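Local structure of epsin-1 (Saccharomyces cerevisiae, 5LOZ) at residues 24-29 with 63-68; 69-74 with 114-119. The protein acts in endocytosis as an adaptor that binds phosphoinositide-rich membranes, clathrin and ubiquitin, this chain being its ENTH domain. All blocks are in the same frame, centred on the assembly; numbering follows the deposited sequence.

Contact 1: 24-29 with 63-68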
ATOM      1  N   ASP A  24       7.596   9.750   7.378  1.00 23.71           N
ATOM      2  CA  ASP A  24       7.274  10.995   6.692  1.00 24.18           C
ATOM      3  C   ASP A  24       6.259  10.768   5.551  1.00 23.02           C
ATOM      4  O   ASP A  24       5.192  11.426   5.472  1.00 22.51           O
ATOM      5  CB  ASP A  24       8.558  11.549   6.040  1.00 26.30           C
ATOM      6  CG  ASP A  24       9.176  12.655   6.806  1.00 33.25           C
ATOM      7  OD1 ASP A  24      10.212  12.382   7.469  1.00 41.94           O
ATOM      8  OD2 ASP A  24       8.643  13.797   6.713  1.00 42.85           O
ATOM      9  N   SER A  25       6.632   9.871   4.638  1.00 19.37           N
ATOM     10  CA  SER A  25       5.837   9.581   3.447  1.00 18.22           C
ATOM     11  C   SER A  25       4.451   9.037   3.808  1.00 14.70           C
ATOM     12  O   SER A  25       3.455   9.474   3.253  1.00 12.49           O
ATOM     13  CB  SER A  25       6.582   8.588   2.537  1.00 17.90           C
ATOM     14  OG  SER A  25       7.806   9.152   2.104  1.00 22.34           O
ATOM     15  N   LEU A  26       4.396   8.109   4.748  1.00 11.47           N
ATOM     16  CA  LEU A  26       3.150   7.506   5.107  1.00 13.06           C
ATOM     17  C   LEU A  26       2.149   8.531   5.669  1.00 12.70           C
ATOM     18  O   LEU A  26       0.988   8.526   5.325  1.00 11.23           O
ATOM     19  CB  LEU A  26       3.385   6.345   6.069  1.00 12.99           C
ATOM     20  CG  LEU A  26       4.173   5.141   5.474  1.00 15.47           C
ATOM     21  CD1 LEU A  26       4.740   4.288   6.567  1.00 15.33           C
ATOM     22  CD2 LEU A  26       3.301   4.290   4.576  1.00 14.13           C
ATOM     23  N   ILE A  27       2.613   9.378   6.569  1.00 15.67           N
ATOM     24  CA  ILE A  27       1.766  10.381   7.195  1.00 16.08           C
ATOM     25  C   ILE A  27       1.227  11.332   6.147  1.00 16.11           C
ATOM     26  O   ILE A  27       0.017  11.628   6.115  1.00 14.76           O
ATOM     27  CB  ILE A  27       2.539  11.149   8.301  1.00 16.49           C
ATOM     28  CG1 ILE A  27       2.752  10.255   9.520  1.00 17.77           C
ATOM     29  CG2 ILE A  27       1.814  12.474   8.699  1.00 21.00           C
ATOM     30  CD1 ILE A  27       3.814  10.752  10.386  1.00 20.95           C
ATOM     31  N   GLU A  28       2.106  11.785   5.248  1.00 14.76           N
ATOM     32  CA  GLU A  28       1.672  12.684   4.200  1.00 16.19           C
ATOM     33  C   GLU A  28       0.696  12.009   3.226  1.00 14.33           C
ATOM     34  O   GLU A  28      -0.237  12.631   2.781  1.00 14.50           O
ATOM     35  CB  GLU A  28       2.893  13.262   3.463  1.00 17.84           C
ATOM     36  CG  GLU A  28       2.570  14.543   2.733  1.00 23.37           C
ATOM     37  CD  GLU A  28       3.795  15.282   2.189  1.00 33.54           C
ATOM     38  OE1 GLU A  28       3.583  16.190   1.336  1.00 38.61           O
ATOM     39  OE2 GLU A  28       4.940  14.957   2.605  1.00 39.29           O
ATOM     40  N   LEU A  29       0.916  10.730   2.881  1.00 13.73           N
ATOM     41  CA  LEU A  29       0.003  10.012   1.968  1.00 12.23           C
ATOM     42  C   LEU A  29      -1.383   9.803   2.605  1.00 11.09           C
ATOM     43  O   LEU A  29      -2.410   9.940   1.942  1.00 12.85           O
ATOM     44  CB  LEU A  29       0.622   8.665   1.538  1.00 12.43           C
ATOM     45  CG  LEU A  29       1.778   8.764   0.535  1.00 11.88           C
ATOM     46  CD1 LEU A  29       2.489   7.440   0.367  1.00 11.43           C
ATOM     47  CD2 LEU A  29       1.286   9.271  -0.856  1.00 16.57           C
ATOM     48  N   ALA A  63       4.247  -0.577  -1.840  1.00  9.01           N
ATOM     49  CA  ALA A  63       2.884  -0.259  -2.178  1.00  9.54           C
ATOM     50  C   ALA A  63       1.937  -0.891  -1.143  1.00 10.27           C
ATOM     51  O   ALA A  63       1.024  -0.228  -0.635  1.00  8.57           O
ATOM     52  CB  ALA A  63       2.535  -0.724  -3.557  1.00  9.88           C
ATOM     53  N   LEU A  64       2.200  -2.143  -0.782  1.00  9.88           N
ATOM     54  CA  LEU A  64       1.388  -2.845   0.202  1.00 11.23           C
ATOM     55  C   LEU A  64       1.510  -2.225   1.552  1.00 12.24           C
ATOM     56  O   LEU A  64       0.509  -2.152   2.306  1.00  9.98           O
ATOM     57  CB  LEU A  64       1.757  -4.339   0.246  1.00 11.97           C
ATOM     58  CG  LEU A  64       1.368  -5.221  -0.955  1.00 11.32           C
ATOM     59  CD1 LEU A  64       2.065  -6.601  -0.870  1.00 10.22           C
ATOM     60  CD2 LEU A  64      -0.176  -5.394  -1.064  1.00 10.64           C
ATOM     61  N   THR A  65       2.705  -1.753   1.899  1.00 10.99           N
ATOM     62  CA  THR A  65       2.942  -1.002   3.161  1.00 11.83           C
ATOM     63  C   THR A  65       2.167   0.312   3.196  1.00 10.75           C
ATOM     64  O   THR A  65       1.556   0.657   4.209  1.00 10.04           O
ATOM     65  CB  THR A  65       4.450  -0.693   3.392  1.00 13.49           C
ATOM     66  OG1 THR A  65       5.174  -1.928   3.393  1.00 14.82           O
ATOM     67  CG2 THR A  65       4.685   0.014   4.683  1.00 15.60           C
ATOM     68  N   VAL A  66       2.194   1.036   2.084  1.00  9.39           N
ATOM     69  CA  VAL A  66       1.420   2.238   1.952  1.00 10.73           C
ATOM     70  C   VAL A  66      -0.070   1.914   2.090  1.00 11.47           C
ATOM     71  O   VAL A  66      -0.778   2.582   2.871  1.00 11.04           O
ATOM     72  CB  VAL A  66       1.715   2.956   0.620  1.00 11.82           C
ATOM     73  CG1 VAL A  66       0.813   4.122   0.427  1.00 12.67           C
ATOM     74  CG2 VAL A  66       3.190   3.379   0.573  1.00 11.90           C
ATOM     75  N   ILE A  67      -0.556   0.885   1.363  1.00 10.24           N
ATOM     76  CA  ILE A  67      -1.987   0.536   1.456  1.00  9.57           C
ATOM     77  C   ILE A  67      -2.433   0.194   2.899  1.00 10.00           C
ATOM     78  O   ILE A  67      -3.511   0.587   3.354  1.00 10.00           O
ATOM     79  CB  ILE A  67      -2.395  -0.545   0.465  1.00 11.31           C
ATOM     80  CG1 ILE A  67      -2.149  -0.076  -0.961  1.00 12.82           C
ATOM     81  CG2 ILE A  67      -3.885  -0.949   0.692  1.00  7.46           C
ATOM     82  CD1 ILE A  67      -2.292  -1.122  -1.993  1.00 12.43           C
ATOM     83  N   ASP A  68      -1.584  -0.538   3.623  1.00 11.38           N
ATOM     84  CA  ASP A  68      -1.863  -0.907   5.006  1.00 11.38           C
ATOM     85  C   ASP A  68      -2.046   0.349   5.861  1.00 11.57           C
ATOM     86  O   ASP A  68      -3.021   0.421   6.648  1.00 14.45           O
ATOM     87  CB  ASP A  68      -0.773  -1.821   5.543  1.00 12.89           C
ATOM     88  CG  ASP A  68      -0.822  -1.967   7.044  1.00 15.14           C
ATOM     89  OD1 ASP A  68      -1.677  -2.740   7.482  1.00 23.20           O
ATOM     90  OD2 ASP A  68      -0.073  -1.240   7.768  1.00 18.26           O
TER
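Val66 meets two leucines with its two methyl branches, and its meeting with Leu29 is the buried, close-packed part of the contact. Leu29 CD1 lies 3.7 Å from Val66 CG1, and the two side chains cross at about a right angle. The same Leu29 CD1 is 4.1 Å from Val66 CG2, so one methyl of the leucine faces both branches of the valine. With CG1 anti to the backbone N (chi1 174°), CG2 of Val66 is left beside that N, from where it faces Leu26 CD2 at 4.1 Å. Leu9 and Ala13 of helix 5-13 and Ile42 of helix 36-50 also pack on Leu29. Leu26 and Thr65 form the partly exposed side. CD2 of Leu26 still reaches over backbone, 3.8 Å from Val66 CA and 4.0 Å from Thr65 O; only its approach to Thr65 CG2, at 4.5 Å, is loose. Val21, from a loop, touches both residues. The Thr65 hydroxyl bonds instead to Ala61 O and Lys112 NZ. The axes of the two short segments approach to 10.2 Å with a signed crossing angle of -50°. No hydrogen bond joins them, so methyl packing centred on Val66, by shape rather than directional bonds, fits these two ENTH-domain helices together.

Contact 2: 69-74 with 114-119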
ATOM      1  N   TYR A  69      -1.136   1.318   5.733  1.00 11.37           N
ATOM      2  CA  TYR A  69      -1.200   2.545   6.502  1.00 10.59           C
ATOM      3  C   TYR A  69      -2.469   3.347   6.142  1.00 10.87           C
ATOM      4  O   TYR A  69      -3.123   3.935   7.004  1.00 10.28           O
ATOM      5  CB  TYR A  69       0.014   3.405   6.271  1.00 12.02           C
ATOM      6  CG  TYR A  69       0.238   4.451   7.336  1.00 15.18           C
ATOM      7  CD1 TYR A  69       0.904   4.140   8.507  1.00 17.67           C
ATOM      8  CD2 TYR A  69      -0.211   5.750   7.175  1.00 15.48           C
ATOM      9  CE1 TYR A  69       1.134   5.080   9.488  1.00 19.38           C
ATOM     10  CE2 TYR A  69       0.014   6.717   8.164  1.00 17.09           C
ATOM     11  CZ  TYR A  69       0.687   6.366   9.327  1.00 18.38           C
ATOM     12  OH  TYR A  69       0.955   7.249  10.352  1.00 23.43           O
ATOM     13  N   LEU A  70      -2.804   3.351   4.855  1.00  8.67           N
ATOM     14  CA  LEU A  70      -3.909   4.113   4.353  1.00  9.55           C
ATOM     15  C   LEU A  70      -5.251   3.617   4.898  1.00 10.44           C
ATOM     16  O   LEU A  70      -6.132   4.421   5.186  1.00  9.11           O
ATOM     17  CB  LEU A  70      -3.940   4.071   2.824  1.00  6.98           C
ATOM     18  CG  LEU A  70      -2.957   4.936   2.046  1.00  9.08           C
ATOM     19  CD1 LEU A  70      -3.198   4.877   0.537  1.00  8.14           C
ATOM     20  CD2 LEU A  70      -3.035   6.387   2.553  1.00 11.90           C
ATOM     21  N   ILE A  71      -5.428   2.307   4.983  1.00 10.39           N
ATOM     22  CA  ILE A  71      -6.694   1.762   5.483  1.00 11.18           C
ATOM     23  C   ILE A  71      -6.787   1.916   7.000  1.00 11.11           C
ATOM     24  O   ILE A  71      -7.872   1.916   7.555  1.00 11.09           O
ATOM     25  CB  ILE A  71      -6.990   0.300   5.015  1.00 10.31           C
ATOM     26  CG1 ILE A  71      -6.070  -0.719   5.686  1.00 13.05           C
ATOM     27  CG2 ILE A  71      -6.955   0.187   3.456  1.00 12.67           C
ATOM     28  CD1 ILE A  71      -6.515  -2.159   5.530  1.00  9.83           C
ATOM     29  N   ARG A  72      -5.624   2.030   7.661  1.00 12.09           N
ATOM     30  CA  ARG A  72      -5.568   2.237   9.077  1.00 11.01           C
ATOM     31  C   ARG A  72      -5.648   3.726   9.485  1.00 10.74           C
ATOM     32  O   ARG A  72      -6.123   4.037  10.576  1.00 11.11           O
ATOM     33  CB  ARG A  72      -4.338   1.588   9.684  1.00 11.79           C
ATOM     34  CG  ARG A  72      -4.330   0.079   9.717  1.00 10.62           C
ATOM     35  CD  ARG A  72      -2.895  -0.451   9.827  1.00 19.58           C
ATOM     36  NE  ARG A  72      -2.292  -0.059  11.068  1.00 26.54           N
ATOM     37  CZ  ARG A  72      -1.016   0.260  11.251  1.00 31.72           C
ATOM     38  NH1 ARG A  72      -0.139   0.213  10.254  1.00 32.30           N
ATOM     39  NH2 ARG A  72      -0.606   0.616  12.473  1.00 35.29           N
ATOM     40  N   PHE A  73      -5.190   4.629   8.615  1.00 11.17           N
ATOM     41  CA  PHE A  73      -5.088   6.065   8.975  1.00 12.41           C
ATOM     42  C   PHE A  73      -5.703   7.013   7.956  1.00 12.35           C
ATOM     43  O   PHE A  73      -5.848   8.198   8.228  1.00 12.83           O
ATOM     44  CB  PHE A  73      -3.610   6.463   9.141  1.00 13.42           C
ATOM     45  CG  PHE A  73      -2.949   5.890  10.363  1.00 15.21           C
ATOM     46  CD1 PHE A  73      -2.294   4.644  10.312  1.00 19.52           C
ATOM     47  CD2 PHE A  73      -2.978   6.589  11.568  1.00 13.75           C
ATOM     48  CE1 PHE A  73      -1.650   4.110  11.478  1.00 16.21           C
ATOM     49  CE2 PHE A  73      -2.347   6.062  12.736  1.00 15.13           C
ATOM     50  CZ  PHE A  73      -1.693   4.821  12.676  1.00 19.62           C
ATOM     51  N   GLY A  74      -6.003   6.525   6.752  1.00 11.55           N
ATOM     52  CA  GLY A  74      -6.456   7.386   5.674  1.00 11.46           C
ATOM     53  C   GLY A  74      -7.942   7.431   5.514  1.00 12.99           C
ATOM     54  O   GLY A  74      -8.667   6.882   6.317  1.00 11.00           O
ATOM     55  N   LYS A 114      -0.771 -10.893   3.072  1.00 12.11           N
ATOM     56  CA  LYS A 114      -1.580 -11.739   3.984  1.00 10.62           C
ATOM     57  C   LYS A 114      -2.084 -10.890   5.156  1.00 12.37           C
ATOM     58  O   LYS A 114      -3.231 -11.074   5.597  1.00  7.48           O
ATOM     59  CB  LYS A 114      -0.790 -12.918   4.498  1.00 11.38           C
ATOM     60  CG  LYS A 114      -0.529 -14.009   3.460  1.00 14.11           C
ATOM     61  CD  LYS A 114       0.385 -15.064   4.001  1.00 16.70           C
ATOM     62  CE  LYS A 114       1.022 -15.912   2.900  1.00 21.78           C
ATOM     63  NZ  LYS A 114       1.906 -17.056   3.421  1.00 21.14           N
ATOM     64  N   GLU A 115      -1.261  -9.956   5.664  1.00 12.90           N
ATOM     65  CA  GLU A 115      -1.698  -9.052   6.716  1.00 14.24           C
ATOM     66  C   GLU A 115      -2.830  -8.169   6.263  1.00 13.91           C
ATOM     67  O   GLU A 115      -3.833  -7.970   6.980  1.00 13.48           O
ATOM     68  CB  GLU A 115      -0.531  -8.177   7.212  1.00 14.08           C
ATOM     69  CG  GLU A 115       0.468  -8.928   8.045  1.00 20.10           C
ATOM     70  CD  GLU A 115       1.654  -8.070   8.458  1.00 28.02           C
ATOM     71  OE1 GLU A 115       2.067  -7.164   7.666  1.00 30.84           O
ATOM     72  OE2 GLU A 115       2.178  -8.313   9.561  1.00 30.17           O
ATOM     73  N   LEU A 116      -2.706  -7.643   5.063  1.00 13.66           N
ATOM     74  CA  LEU A 116      -3.699  -6.678   4.545  1.00 13.68           C
ATOM     75  C   LEU A 116      -5.053  -7.347   4.341  1.00 14.77           C
ATOM     76  O   LEU A 116      -6.080  -6.827   4.806  1.00 10.53           O
ATOM     77  CB  LEU A 116      -3.172  -6.023   3.279  1.00 14.29           C
ATOM     78  CG  LEU A 116      -3.932  -4.959   2.542  1.00 18.16           C
ATOM     79  CD1 LEU A 116      -4.423  -3.837   3.464  1.00 15.01           C
ATOM     80  CD2 LEU A 116      -2.963  -4.458   1.404  1.00 16.80           C
ATOM     81  N   THR A 117      -5.058  -8.524   3.718  1.00 14.05           N
ATOM     82  CA  THR A 117      -6.292  -9.271   3.515  1.00 15.75           C
ATOM     83  C   THR A 117      -6.915  -9.805   4.792  1.00 14.22           C
ATOM     84  O   THR A 117      -8.162  -9.800   4.949  1.00 14.92           O
ATOM     85  CB  THR A 117      -6.108 -10.453   2.490  1.00 16.01           C
ATOM     86  OG1 THR A 117      -5.189 -11.407   3.009  1.00 16.15           O
ATOM     87  CG2 THR A 117      -5.578  -9.934   1.150  1.00 19.18           C
ATOM     88  N   ALA A 118      -6.086 -10.236   5.741  1.00 12.95           N
ATOM     89  CA  ALA A 118      -6.578 -10.615   7.051  1.00 13.17           C
ATOM     90  C   ALA A 118      -7.262  -9.413   7.738  1.00 13.29           C
ATOM     91  O   ALA A 118      -8.385  -9.556   8.315  1.00 11.72           O
ATOM     92  CB  ALA A 118      -5.473 -11.163   7.944  1.00 10.55           C
ATOM     93  N   LEU A 119      -6.615  -8.240   7.700  1.00 12.31           N
ATOM     94  CA  LEU A 119      -7.184  -7.063   8.285  1.00 11.51           C
ATOM     95  C   LEU A 119      -8.508  -6.663   7.612  1.00 12.71           C
ATOM     96  O   LEU A 119      -9.468  -6.266   8.296  1.00 11.72           O
ATOM     97  CB  LEU A 119      -6.207  -5.904   8.272  1.00 12.88           C
ATOM     98  CG  LEU A 119      -6.663  -4.585   8.911  1.00 14.05           C
ATOM     99  CD1 LEU A 119      -7.107  -4.812  10.401  1.00 14.72           C
ATOM    100  CD2 LEU A 119      -5.539  -3.471   8.856  1.00  8.96           C
TER
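Ile71 sends its longer branch from helix 57-73 between Leu116 and Leu119 of helix 106-121. Its CB leaves the backbone toward 114-119, and a chi1 of 71° sets CG1 between the backbone N and the carbonyl carbon, leaving CG2 beside the N. CG1 comes within 4.2 Å of Leu116 CD1. Beyond it the extended chi2 of 166° carries CD1 outward to the tip of the chain, where it meets both leucines: Leu116 CD1 at 3.4 Å, tighter than usual van der Waals contact, and Leu119 CD2 at 3.7 Å. Ile71 and Leu119 run past each other in opposite directions. Leu119 CD2 also lies against the aliphatic part of Arg72, 3.8 Å from Arg72 CG and 4.1 Å from Arg72 CD, the two side chains crossing at roughly a right angle. The charged end of Arg72 turns to other partners, forming salt bridges with Asp68 and Glu129, and Phe73 CE1 stands 3.8 Å above the guanidinium plane, offset toward its rim. Leu126 of helix 123-133 also touches Leu119, and Ile89 of helix 86-91 touches Leu116. The axes of 69-73 and 114-119, 11.4 Å apart and inclined by 30°, mark a pairing of helices in the alpha-alpha superhelix of the ENTH domain.

How the contacts relate
Both contacts use helix 57-73: contact 1 joins its middle to helix 23-32, and contact 2 joins its C-terminal part to helix 106-121. Their centres are 10 Å apart, and they touch directly, for instance through Tyr69 on Leu26 and Ile27, and through Ile67 on Leu116. Two of the four touching residues are buried in contact 1 and three of four in contact 2, although the centre of contact 1 lies nearer the chain centre, about 6 Å against about 8 Å. The buried surfaces are nearly equal, 155 and 153 Å². Contact 2 adds the aliphatic stem of an arginine to its apolar packing, and the salt bridge from Arg72 to Asp68 ties it to segment 63-68 of contact 1 along the shared helix.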